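Local structure of effector protein HopAB2 (Pseudomonas syringae pv. tomato, 3TL8) at residues V27-A30 against A31-R35; L57-A60 against L61-V65. The protein acts as a bacterial virulence effector that suppresses programmed cell death and immunity in susceptible plants, and triggers resistance in tomato when recognised by the host Pto protein. All coordinates share one frame; numbering follows the deposited sequence.

Overall arrangement
Both contacts are local, interaction 1 at the cap and first turn of a helix, interaction 2 between successive turns of another, and both belong to the BAK1-binding domain of this all-helical fragment of the effector. Interaction 1 sits at the start of helix 29-49, its centre about 17 Å from that of the chain; interaction 2 fills most of helix 54-65, about 9 Å from the chain centre. They lie on opposite sides of that centre, 25 Å apart between their own centres and about 15 Å between nearest atoms. Interaction 1 meets the partner protein chiefly through hydrogen bonds of Arg29, Arg33 and Val27 N; interaction 2 packs through Leu61 and Val65 on helix 98-109 of its own chain, and Val65 also touches the partner.

Interaction 1 (V27-A30 against A31-R35); sequences VDRA and AMRNR
Arg29 and Arg33 meet one turn apart at the N-terminal end of helix 29-49, where Asp28 occupies the N-cap. The capping bond is weak: Ala30 N donates to Asp28 OD1 at 3.1 Å, with an N-H...O angle of 130°. The Asp28 carboxylate is brought round to this amide by a first torsion that sets CG anti to its own N (chi1 -162°), and its CB rests 3.9 Å from Ala31 CB.

Behind the cap the regular i to i+4 backbone ladder begins. Met32 N binds Asp28 O, Arg33 N binds Arg29 O, and Asn34 N binds Ala30 O, this last bond spanning 2.7 Å. The carbonyl of the capping residue therefore already serves the first full turn.

Among the side chains, the two arginines run obliquely to one another. Each bends at chi3, and the guanidinium of Arg33 folds back over the preceding turn, so that one of its faces lies over Arg29 O. Its NH2 comes 3.6 Å from Arg29 CD, touching the aliphatic part of the neighbour, while Arg29 NE stays 5.0 Å from Arg33 NH2. The guanidinium planes of Arg29 and Arg33 lie 27° apart. Arg29 NH1 and Arg33 NH2 each hydrogen-bond a modified side chain of the other protein in the complex, which gives both groups a partner beyond this helix. Val27 N also reaches that chain, and Met32 packs against it, placing this helix start in the intermolecular interface.

At the Arg33 guanidinium, NH1 sits 3.5 Å from Ala30 CB, the methyl of the preceding turn, and 3.3 Å from Ala30 CA.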
loop_
_atom_site.group_PDB
_atom_site.type_symbol
_atom_site.label_atom_id
_atom_site.label_comp_id
_atom_site.label_asym_id
_atom_site.label_seq_id
_atom_site.Cartn_x
_atom_site.Cartn_y
_atom_site.Cartn_z
ATOM N N VAL B 27 9.194 14.071 -15.553
ATOM C CA VAL B 27 9.937 12.851 -15.250
ATOM C C VAL B 27 9.512 11.748 -16.199
ATOM O O VAL B 27 8.327 11.614 -16.507
ATOM C CB VAL B 27 9.711 12.360 -13.808
ATOM C CG1 VAL B 27 9.931 13.490 -12.822
ATOM C CG2 VAL B 27 8.316 11.773 -13.655
ATOM N N ASP B 28 10.478 10.963 -16.670
ATOM C CA ASP B 28 10.175 9.890 -17.605
ATOM C C ASP B 28 10.075 8.553 -16.890
ATOM O O ASP B 28 11.070 8.002 -16.432
ATOM C CB ASP B 28 11.212 9.820 -18.723
ATOM C CG ASP B 28 10.711 9.041 -19.929
ATOM O OD1 ASP B 28 9.775 8.226 -19.767
ATOM O OD2 ASP B 28 11.248 9.244 -21.039
ATOM N N ARG B 29 8.857 8.039 -16.803
ATOM C CA ARG B 29 8.593 6.792 -16.106
ATOM C C ARG B 29 9.265 5.621 -16.818
ATOM O O ARG B 29 9.788 4.718 -16.167
ATOM C CB ARG B 29 7.085 6.578 -16.004
ATOM C CG ARG B 29 6.651 5.277 -15.388
ATOM C CD ARG B 29 5.156 5.108 -15.554
ATOM N NE ARG B 29 4.426 6.198 -14.915
ATOM C CZ ARG B 29 4.068 6.194 -13.638
ATOM N NH1 ARG B 29 4.373 5.152 -12.883
ATOM N NH2 ARG B 29 3.415 7.223 -13.116
ATOM N N ALA B 30 9.271 5.638 -18.150
ATOM C CA ALA B 30 9.920 4.564 -18.910
ATOM C C ALA B 30 11.431 4.521 -18.668
ATOM O O ALA B 30 12.000 3.461 -18.400
ATOM C CB ALA B 30 9.627 4.691 -20.389
ATOM N N ALA B 31 12.078 5.676 -18.748
ATOM C CA ALA B 31 13.512 5.740 -18.490
ATOM C C ALA B 31 13.829 5.178 -17.119
ATOM O O ALA B 31 14.745 4.370 -16.974
ATOM C CB ALA B 31 14.023 7.171 -18.612
ATOM N N MET B 32 13.064 5.601 -16.115
ATOM C CA MET B 32 13.315 5.188 -14.740
ATOM C C MET B 32 13.242 3.678 -14.644
ATOM O O MET B 32 14.045 3.034 -13.965
ATOM C CB MET B 32 12.281 5.799 -13.796
ATOM C CG MET B 32 12.543 7.243 -13.420
ATOM S SD MET B 32 11.278 7.907 -12.313
ATOM C CE MET B 32 11.752 7.189 -10.738
ATOM N N ARG B 33 12.245 3.140 -15.329
ATOM C CA ARG B 33 11.948 1.722 -15.338
ATOM C C ARG B 33 13.040 0.976 -16.099
ATOM O O ARG B 33 13.444 -0.120 -15.722
ATOM C CB ARG B 33 10.598 1.532 -16.020
ATOM C CG ARG B 33 10.185 0.117 -16.285
ATOM C CD ARG B 33 9.139 0.090 -17.411
ATOM N NE ARG B 33 7.920 0.865 -17.126
ATOM C CZ ARG B 33 7.366 1.726 -17.980
ATOM N NH1 ARG B 33 7.925 1.932 -19.167
ATOM N NH2 ARG B 33 6.253 2.381 -17.661
ATOM N N ASN B 34 13.510 1.581 -17.179
ATOM C CA ASN B 34 14.557 0.975 -17.976
ATOM C C ASN B 34 15.852 0.867 -17.179
ATOM O O ASN B 34 16.537 -0.149 -17.222
ATOM C CB ASN B 34 14.770 1.765 -19.273
ATOM C CG ASN B 34 13.656 1.541 -20.275
ATOM O OD1 ASN B 34 12.991 0.507 -20.251
ATOM N ND2 ASN B 34 13.450 2.505 -21.164
ATOM N N ARG B 35 16.162 1.920 -16.431
ATOM C CA ARG B 35 17.394 1.984 -15.662
ATOM C C ARG B 35 17.413 0.920 -14.585
ATOM O O ARG B 35 18.430 0.263 -14.369
ATOM C CB ARG B 35 17.567 3.375 -15.053
ATOM C CG ARG B 35 18.921 3.620 -14.421
ATOM C CD ARG B 35 19.128 5.102 -14.140
ATOM N NE ARG B 35 18.047 5.659 -13.328
ATOM C CZ ARG B 35 17.098 6.473 -13.787
ATOM N NH1 ARG B 35 17.095 6.852 -15.059
ATOM N NH2 ARG B 35 16.152 6.917 -12.969
#

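Interaction 2 (L57-A60 against L61-V65); sequences LRTA and LERHV
Thr59 lays its methyl CG2 over one face of the Arg63 guanidinium, 3.6 Å above the plane and offset toward the rim, with the nearest approach 3.7 Å to NE. The two side chains run side by side in the same direction. Arg63 is extended from CG to NE, and its CG, anti to the carbonyl carbon (chi1 -66°), passes 3.3 Å from Thr59 O. The hydroxyl OG1 of Thr59 makes a weak hydrogen bond back to His56 O.

On the buried side, Leu57 CD1 reaches Leu61 CG at 4.2 Å, and Leu61 continues onto Leu99, Asn103 and Leu106. Leu61 thereby seats helix 54-65 on helix 98-109 within the BAK1-binding domain, with Leu57 buried beside it and Arg63 exposed. Of the i to i+4 backbone bonds, Leu61 N to Leu57 O is nearly straight, with an N-H...O angle of 170°; Glu62 N binds Arg58 O and Arg63 N binds Thr59 O. The His64 N bond to Ala60 O is weak (3.1 Å, 130°), and Val65 N resumes the pattern on Leu61 O, while the ring atom His64 ND1 is bonded to Leu69 O.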
loop_
_atom_site.group_PDB
_atom_site.type_symbol
_atom_site.label_atom_id
_atom_site.label_comp_id
_atom_site.label_asym_id
_atom_site.label_seq_id
_atom_site.Cartn_x
_atom_site.Cartn_y
_atom_site.Cartn_z
ATOM N N LEU B 57 18.893 -18.628 -5.006
ATOM C CA LEU B 57 18.683 -17.225 -4.679
ATOM C C LEU B 57 17.226 -16.783 -4.779
ATOM O O LEU B 57 16.749 -16.011 -3.946
ATOM C CB LEU B 57 19.569 -16.344 -5.562
ATOM C CG LEU B 57 19.441 -14.839 -5.335
ATOM C CD1 LEU B 57 19.179 -14.547 -3.877
ATOM C CD2 LEU B 57 20.673 -14.091 -5.824
ATOM N N ARG B 58 16.526 -17.271 -5.797
ATOM C CA ARG B 58 15.103 -17.002 -5.939
ATOM C C ARG B 58 14.457 -17.018 -4.559
ATOM O O ARG B 58 13.710 -16.110 -4.196
ATOM C CB ARG B 58 14.458 -18.084 -6.807
ATOM C CG ARG B 58 13.790 -17.596 -8.077
ATOM C CD ARG B 58 13.280 -18.785 -8.870
ATOM N NE ARG B 58 12.530 -18.385 -10.054
ATOM C CZ ARG B 58 11.994 -19.243 -10.918
ATOM N NH1 ARG B 58 12.135 -20.548 -10.725
ATOM N NH2 ARG B 58 11.319 -18.798 -11.973
ATOM N N THR B 59 14.784 -18.049 -3.784
ATOM C CA THR B 59 14.139 -18.301 -2.499
ATOM C C THR B 59 14.375 -17.203 -1.464
ATOM O O THR B 59 13.437 -16.749 -0.815
ATOM C CB THR B 59 14.579 -19.657 -1.914
ATOM O OG1 THR B 59 14.536 -20.657 -2.937
ATOM C CG2 THR B 59 13.664 -20.066 -0.762
ATOM N N ALA B 60 15.623 -16.779 -1.305
ATOM C CA ALA B 60 15.936 -15.754 -0.315
ATOM C C ALA B 60 15.252 -14.440 -0.680
ATOM O O ALA B 60 14.798 -13.696 0.195
ATOM C CB ALA B 60 17.433 -15.559 -0.195
ATOM N N LEU B 61 15.190 -14.165 -1.979
ATOM C CA LEU B 61 14.563 -12.955 -2.489
ATOM C C LEU B 61 13.042 -13.005 -2.408
ATOM O O LEU B 61 12.401 -12.008 -2.095
ATOM C CB LEU B 61 14.992 -12.707 -3.932
ATOM C CG LEU B 61 16.129 -11.710 -4.081
ATOM C CD1 LEU B 61 16.323 -11.361 -5.543
ATOM C CD2 LEU B 61 15.813 -10.473 -3.268
ATOM N N GLU B 62 12.472 -14.166 -2.709
ATOM C CA GLU B 62 11.031 -14.327 -2.656
ATOM C C GLU B 62 10.559 -14.209 -1.212
ATOM O O GLU B 62 9.631 -13.465 -0.907
ATOM C CB GLU B 62 10.610 -15.673 -3.243
ATOM C CG GLU B 62 9.102 -15.865 -3.282
ATOM C CD GLU B 62 8.689 -17.262 -3.710
ATOM O OE1 GLU B 62 9.577 -18.135 -3.852
ATOM O OE2 GLU B 62 7.473 -17.482 -3.901
ATOM N N ARG B 63 11.210 -14.940 -0.321
ATOM C CA ARG B 63 10.819 -14.931 1.075
ATOM C C ARG B 63 11.071 -13.588 1.740
ATOM O O ARG B 63 10.416 -13.249 2.724
ATOM C CB ARG B 63 11.520 -16.055 1.825
ATOM C CG ARG B 63 11.069 -17.419 1.354
ATOM C CD ARG B 63 11.713 -18.540 2.143
ATOM N NE ARG B 63 11.078 -19.818 1.837
ATOM C CZ ARG B 63 11.522 -20.995 2.262
ATOM N NH1 ARG B 63 12.614 -21.061 3.012
ATOM N NH2 ARG B 63 10.875 -22.105 1.932
ATOM N N HIS B 64 12.012 -12.815 1.206
ATOM C CA HIS B 64 12.294 -11.499 1.768
ATOM C C HIS B 64 11.243 -10.480 1.342
ATOM O O HIS B 64 10.732 -9.716 2.161
ATOM C CB HIS B 64 13.690 -11.006 1.372
ATOM C CG HIS B 64 14.044 -9.673 1.960
ATOM N ND1 HIS B 64 14.226 -9.481 3.313
ATOM C CD2 HIS B 64 14.233 -8.463 1.382
ATOM C CE1 HIS B 64 14.517 -8.212 3.542
ATOM N NE2 HIS B 64 14.528 -7.572 2.387
ATOM N N VAL B 65 10.927 -10.484 0.053
ATOM C CA VAL B 65 10.023 -9.505 -0.529
ATOM C C VAL B 65 8.558 -9.706 -0.135
ATOM O O VAL B 65 7.815 -8.737 0.014
ATOM C CB VAL B 65 10.158 -9.472 -2.060
ATOM C CG1 VAL B 65 9.008 -8.728 -2.662
ATOM C CG2 VAL B 65 11.477 -8.825 -2.465
#